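Local coordinates for DNA/RNA-binding protein Alba (Thermoplasma volcanium, PDB 4Z9E) that probably binds double-stranded DNA tightly but without sequence specificity and takes part in compacting the archaeal chromosome, at residues 5-10 with 15-20; 22-25 with 31-34. All coordinates share one frame; numbering follows the deposited sequence.

Overall arrangement
From the N terminus the chain runs through strand 6-8, turns into helix 14-25, and returns as strand 31-37, which lies parallel to the first strand and next to it in the sheet. Contact 1 closes the loop between strand 6-8 and the helix; contact 2 closes the loop that leads from the helix into strand 31-37. The two follow one another in series, neither nesting nor crossing, with centres about 8 Å apart. Both lean on helix 14-25, and their strand sides are joined directly, Ile7 N lying 2.8 Å from Ile33 O in a probable hydrogen bond. Together they lay one helix over two neighbouring strands.

Contact 1 (5-10 with 15-20); sequences NIIFVG and MNYVLA
Tyr17 carries most of this contact, laying its ring against the chain from Ile7 to Gly10. Its CG stands beside its own backbone N and anti to the carbonyl carbon (chi1 -59°), which sends the ring out from helix 14-25 to the end of strand 6-8.

Among the apolar contacts, Val9 CA sits over one face of the Tyr17 ring, displaced toward the rim, in a CH-pi contact 4.1 Å from the ring centroid, while Val9 CG1 comes within 4.1 Å of Tyr17 CD2. Ile7 meets the ring obliquely, its CG2 4.0 Å from Tyr17 CD1, and its other branch goes to a second helix residue: Ile7 CD1 is 4.2 Å from Ala20 CB. The two branches of a beta-branched isoleucine can thus serve successive turns of the helix, and the small alanine leaves room for Ile7 CD1 to reach the helix backbone, 3.9 Å from Ala20 C.

Polar atoms gather at the far end of the ring. Phe8 O lies 3.5 Å from Tyr17 CE1, and Gly10 N is 3.0 Å from Tyr17 OH, a hydroxyl that is also hydrogen-bonded to Lys12 N in the turn before the helix. A tyrosine suits this place because its flat body packs on the valine while its hydroxyl reaches the backbone of the loop. Replacing it with an alanine would probably open a gap between Val9 and the helix and leave Lys12 N without its hydroxyl partner.

Strand 6-8 and the helix segment run antiparallel, 176° between their directions and 9.5 Å apart at closest approach. That is the first half of a beta-alpha-beta unit, in which the helix turns back over the strand before it, here at the start of the Alba fold.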
loop_
_atom_site.group_PDB
_atom_site.type_symbol
_atom_site.label_atom_id
_atom_site.label_comp_id
_atom_site.label_asym_id
_atom_site.label_seq_id
_atom_site.Cartn_x
_atom_site.Cartn_y
_atom_site.Cartn_z
ATOM N N ASN A 5 -16.851 3.534 -11.803
ATOM C CA ASN A 5 -15.765 4.518 -11.432
ATOM C C ASN A 5 -14.654 3.885 -10.549
ATOM O O ASN A 5 -13.714 4.561 -10.056
ATOM C CB ASN A 5 -16.379 5.785 -10.775
ATOM C CG ASN A 5 -15.374 6.939 -10.697
ATOM O OD1 ASN A 5 -14.359 6.956 -11.410
ATOM N ND2 ASN A 5 -15.645 7.912 -9.819
ATOM N N ILE A 6 -14.776 2.571 -10.375
ATOM C CA ILE A 6 -13.863 1.823 -9.548
ATOM C C ILE A 6 -13.070 0.850 -10.406
ATOM O O ILE A 6 -13.627 0.134 -11.240
ATOM C CB ILE A 6 -14.611 1.099 -8.416
ATOM C CG1 ILE A 6 -15.214 2.141 -7.464
ATOM C CG2 ILE A 6 -13.671 0.145 -7.677
ATOM C CD1 ILE A 6 -16.013 1.568 -6.310
ATOM N N ILE A 7 -11.756 0.851 -10.206
ATOM C CA ILE A 7 -10.877 -0.018 -10.958
ATOM C C ILE A 7 -10.317 -1.096 -10.030
ATOM O O ILE A 7 -9.513 -0.808 -9.140
ATOM C CB ILE A 7 -9.792 0.822 -11.682
ATOM C CG1 ILE A 7 -10.466 1.671 -12.768
ATOM C CG2 ILE A 7 -8.723 -0.056 -12.321
ATOM C CD1 ILE A 7 -9.821 3.014 -13.023
ATOM N N PHE A 8 -10.787 -2.331 -10.216
ATOM C CA PHE A 8 -10.272 -3.460 -9.456
ATOM C C PHE A 8 -9.007 -3.969 -10.109
ATOM O O PHE A 8 -9.048 -4.535 -11.200
ATOM C CB PHE A 8 -11.298 -4.579 -9.364
ATOM C CG PHE A 8 -12.498 -4.220 -8.539
ATOM C CD1 PHE A 8 -12.482 -4.407 -7.151
ATOM C CD2 PHE A 8 -13.642 -3.667 -9.137
ATOM C CE1 PHE A 8 -13.583 -4.065 -6.380
ATOM C CE2 PHE A 8 -14.748 -3.315 -8.369
ATOM C CZ PHE A 8 -14.715 -3.519 -6.990
ATOM N N VAL A 9 -7.877 -3.788 -9.437
ATOM C CA VAL A 9 -6.624 -4.168 -10.043
ATOM C C VAL A 9 -6.384 -5.630 -9.805
ATOM O O VAL A 9 -6.274 -6.048 -8.676
ATOM C CB VAL A 9 -5.459 -3.318 -9.524
ATOM C CG1 VAL A 9 -4.132 -3.907 -9.970
ATOM C CG2 VAL A 9 -5.630 -1.897 -10.031
ATOM N N GLY A 10 -6.303 -6.397 -10.891
ATOM C CA GLY A 10 -6.054 -7.837 -10.834
ATOM C C GLY A 10 -4.824 -8.285 -11.613
ATOM O O GLY A 10 -3.731 -7.699 -11.485
ATOM N N MET A 15 -0.348 -1.715 -17.421
ATOM C CA MET A 15 -0.720 -0.600 -18.283
ATOM C C MET A 15 -2.200 -0.624 -18.652
ATOM O O MET A 15 -2.784 0.429 -18.865
ATOM C CB MET A 15 0.152 -0.543 -19.518
ATOM C CG MET A 15 1.611 -0.198 -19.215
ATOM S SD MET A 15 1.808 1.389 -18.394
ATOM C CE MET A 15 3.469 1.827 -18.900
ATOM N N ASN A 16 -2.812 -1.807 -18.696
ATOM C CA ASN A 16 -4.279 -1.885 -18.834
ATOM C C ASN A 16 -4.988 -1.047 -17.808
ATOM O O ASN A 16 -5.923 -0.309 -18.127
ATOM C CB ASN A 16 -4.792 -3.328 -18.733
ATOM C CG ASN A 16 -4.422 -4.133 -19.930
ATOM O OD1 ASN A 16 -5.120 -4.097 -20.943
ATOM N ND2 ASN A 16 -3.277 -4.787 -19.870
ATOM N N TYR A 17 -4.525 -1.153 -16.567
ATOM C CA TYR A 17 -5.168 -0.443 -15.487
ATOM C C TYR A 17 -4.859 1.038 -15.561
ATOM O O TYR A 17 -5.713 1.863 -15.254
ATOM C CB TYR A 17 -4.807 -1.079 -14.156
ATOM C CG TYR A 17 -5.217 -2.543 -14.082
ATOM C CD1 TYR A 17 -6.565 -2.916 -14.048
ATOM C CD2 TYR A 17 -4.259 -3.552 -14.056
ATOM C CE1 TYR A 17 -6.939 -4.263 -13.999
ATOM C CE2 TYR A 17 -4.620 -4.900 -14.001
ATOM C CZ TYR A 17 -5.951 -5.251 -13.963
ATOM O OH TYR A 17 -6.274 -6.597 -13.887
ATOM N N VAL A 18 -3.649 1.380 -16.007
ATOM C CA VAL A 18 -3.286 2.782 -16.164
ATOM C C VAL A 18 -4.185 3.399 -17.240
ATOM O O VAL A 18 -4.655 4.537 -17.113
ATOM C CB VAL A 18 -1.798 2.947 -16.533
ATOM C CG1 VAL A 18 -1.459 4.413 -16.819
ATOM C CG2 VAL A 18 -0.901 2.423 -15.424
ATOM N N LEU A 19 -4.447 2.620 -18.287
ATOM C CA LEU A 19 -5.317 3.037 -19.376
ATOM C C LEU A 19 -6.748 3.272 -18.907
ATOM O O LEU A 19 -7.359 4.301 -19.245
ATOM C CB LEU A 19 -5.277 2.002 -20.505
ATOM C CG LEU A 19 -5.981 2.353 -21.832
ATOM C CD1 LEU A 19 -5.470 3.654 -22.451
ATOM C CD2 LEU A 19 -5.835 1.203 -22.809
ATOM N N ALA A 20 -7.276 2.324 -18.132
ATOM C CA ALA A 20 -8.602 2.447 -17.546
ATOM C C ALA A 20 -8.760 3.735 -16.743
ATOM O O ALA A 20 -9.792 4.404 -16.807
ATOM C CB ALA A 20 -8.864 1.248 -16.662
#

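Contact 2 (22-25 with 31-34); sequences VTQF and KIII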
loop_
_atom_site.group_PDB
_atom_site.type_symbol
_atom_site.label_atom_id
_atom_site.label_comp_id
_atom_site.label_asym_id
_atom_site.label_seq_id
_atom_site.Cartn_x
_atom_site.Cartn_y
_atom_site.Cartn_z
ATOM N N VAL A 22 -6.816 6.540 -17.107
ATOM C CA VAL A 22 -6.729 7.701 -18.001
ATOM C C VAL A 22 -8.034 7.885 -18.781
ATOM O O VAL A 22 -8.615 8.961 -18.792
ATOM C CB VAL A 22 -5.508 7.637 -18.942
ATOM C CG1 VAL A 22 -5.592 8.742 -19.989
ATOM C CG2 VAL A 22 -4.231 7.780 -18.128
ATOM N N THR A 23 -8.500 6.821 -19.413
ATOM C CA THR A 23 -9.799 6.839 -20.089
ATOM C C THR A 23 -10.872 7.548 -19.284
ATOM O O THR A 23 -11.572 8.427 -19.794
ATOM C CB THR A 23 -10.284 5.412 -20.341
ATOM O OG1 THR A 23 -9.265 4.711 -21.043
ATOM C CG2 THR A 23 -11.562 5.398 -21.184
ATOM N N GLN A 24 -10.995 7.163 -18.021
ATOM C CA GLN A 24 -12.063 7.676 -17.192
ATOM C C GLN A 24 -11.893 9.125 -16.790
ATOM O O GLN A 24 -12.884 9.832 -16.670
ATOM C CB GLN A 24 -12.327 6.737 -16.021
ATOM C CG GLN A 24 -12.927 5.431 -16.543
ATOM C CD GLN A 24 -13.265 4.434 -15.464
ATOM O OE1 GLN A 24 -13.414 4.792 -14.292
ATOM N NE2 GLN A 24 -13.393 3.165 -15.856
ATOM N N PHE A 25 -10.650 9.583 -16.619
ATOM C CA PHE A 25 -10.393 11.019 -16.418
ATOM C C PHE A 25 -10.765 11.873 -17.639
ATOM O O PHE A 25 -11.193 13.018 -17.502
ATOM C CB PHE A 25 -8.926 11.276 -16.090
ATOM C CG PHE A 25 -8.613 11.252 -14.627
ATOM C CD1 PHE A 25 -9.325 12.044 -13.733
ATOM C CD2 PHE A 25 -7.581 10.454 -14.144
ATOM C CE1 PHE A 25 -9.029 12.018 -12.383
ATOM C CE2 PHE A 25 -7.280 10.426 -12.801
ATOM C CZ PHE A 25 -8.001 11.206 -11.922
ATOM N N LYS A 31 -13.205 11.953 -9.605
ATOM C CA LYS A 31 -12.553 11.009 -8.691
ATOM C C LYS A 31 -12.405 9.649 -9.360
ATOM O O LYS A 31 -13.328 9.187 -10.022
ATOM C CB LYS A 31 -13.401 10.776 -7.434
ATOM C CG LYS A 31 -13.593 11.961 -6.499
ATOM C CD LYS A 31 -12.280 12.409 -5.862
ATOM C CE LYS A 31 -12.493 13.554 -4.871
ATOM N NZ LYS A 31 -12.554 14.883 -5.564
ATOM N N ILE A 32 -11.256 9.005 -9.174
ATOM C CA ILE A 32 -11.098 7.592 -9.508
ATOM C C ILE A 32 -10.597 6.818 -8.285
ATOM O O ILE A 32 -9.756 7.317 -7.523
ATOM C CB ILE A 32 -10.181 7.385 -10.725
ATOM C CG1 ILE A 32 -10.949 7.672 -12.012
ATOM C CG2 ILE A 32 -9.652 5.958 -10.814
ATOM C CD1 ILE A 32 -10.923 9.131 -12.413
ATOM N N ILE A 33 -11.168 5.623 -8.101
ATOM C CA ILE A 33 -10.824 4.714 -7.033
ATOM C C ILE A 33 -10.093 3.508 -7.599
ATOM O O ILE A 33 -10.631 2.771 -8.428
ATOM C CB ILE A 33 -12.091 4.138 -6.363
ATOM C CG1 ILE A 33 -13.057 5.244 -5.887
ATOM C CG2 ILE A 33 -11.713 3.125 -5.282
ATOM C CD1 ILE A 33 -12.699 5.913 -4.575
ATOM N N ILE A 34 -8.889 3.270 -7.108
ATOM C CA ILE A 34 -8.184 2.047 -7.437
ATOM C C ILE A 34 -8.213 1.135 -6.209
ATOM O O ILE A 34 -7.906 1.576 -5.095
ATOM C CB ILE A 34 -6.726 2.355 -7.826
ATOM C CG1 ILE A 34 -6.693 3.326 -9.009
ATOM C CG2 ILE A 34 -5.973 1.070 -8.124
ATOM C CD1 ILE A 34 -5.428 4.157 -9.089
#
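The second half of the beta-alpha-beta unit is joined here, where the last turn of helix 14-25 packs against the start of strand 31-37, to which a short loop connects it. The contact is small and wholly apolar, and a single methyl group carries most of it. Ile32 CD1 stands over the centre of the Phe25 ring, 3.5 Å from the centroid and 12° off the ring normal, a CH-pi contact made squarely on one face. Its closest ring atom is Phe25 CE1, at 3.5 Å, and all six ring carbons lie within 4.0 Å of Ile32 CD1, as expected of a methyl centred on the ring.

The torsions of Ile32 explain this approach. CG1 lies beside the backbone N and anti to the carbonyl carbon (chi1 -79°), and the next torsion (chi2 87°) turns CD1 toward the Phe25 ring. Phe25 sets out alongside the strand rather than at it, but its ring reaches over to Ile32 and turns one face to the methyl; the two side chains cross obliquely. A flat aromatic ring suits the end of a helix at this point, since it offers a broad apolar surface to a slender branch of isoleucine.

Gln24 adds a lighter touch through the aliphatic base of its side chain: Gln24 CB is 4.3 Å from Ile32 CG1. A long polar residue fits a partly exposed place, where its first carbons can pack while the amide extends beyond them.

Around this pair, Ile32 also touches Ile7 of strand 6-8 and shares backbone hydrogen bonding with Leu87 of strand 80-88, while Ile34, farther along the same strand, packs on Ala44 and Ala48 of helix 41-55. Strand 31-37 therefore lies between strands 6-8 and 80-88, with both helices meeting its buried isoleucines.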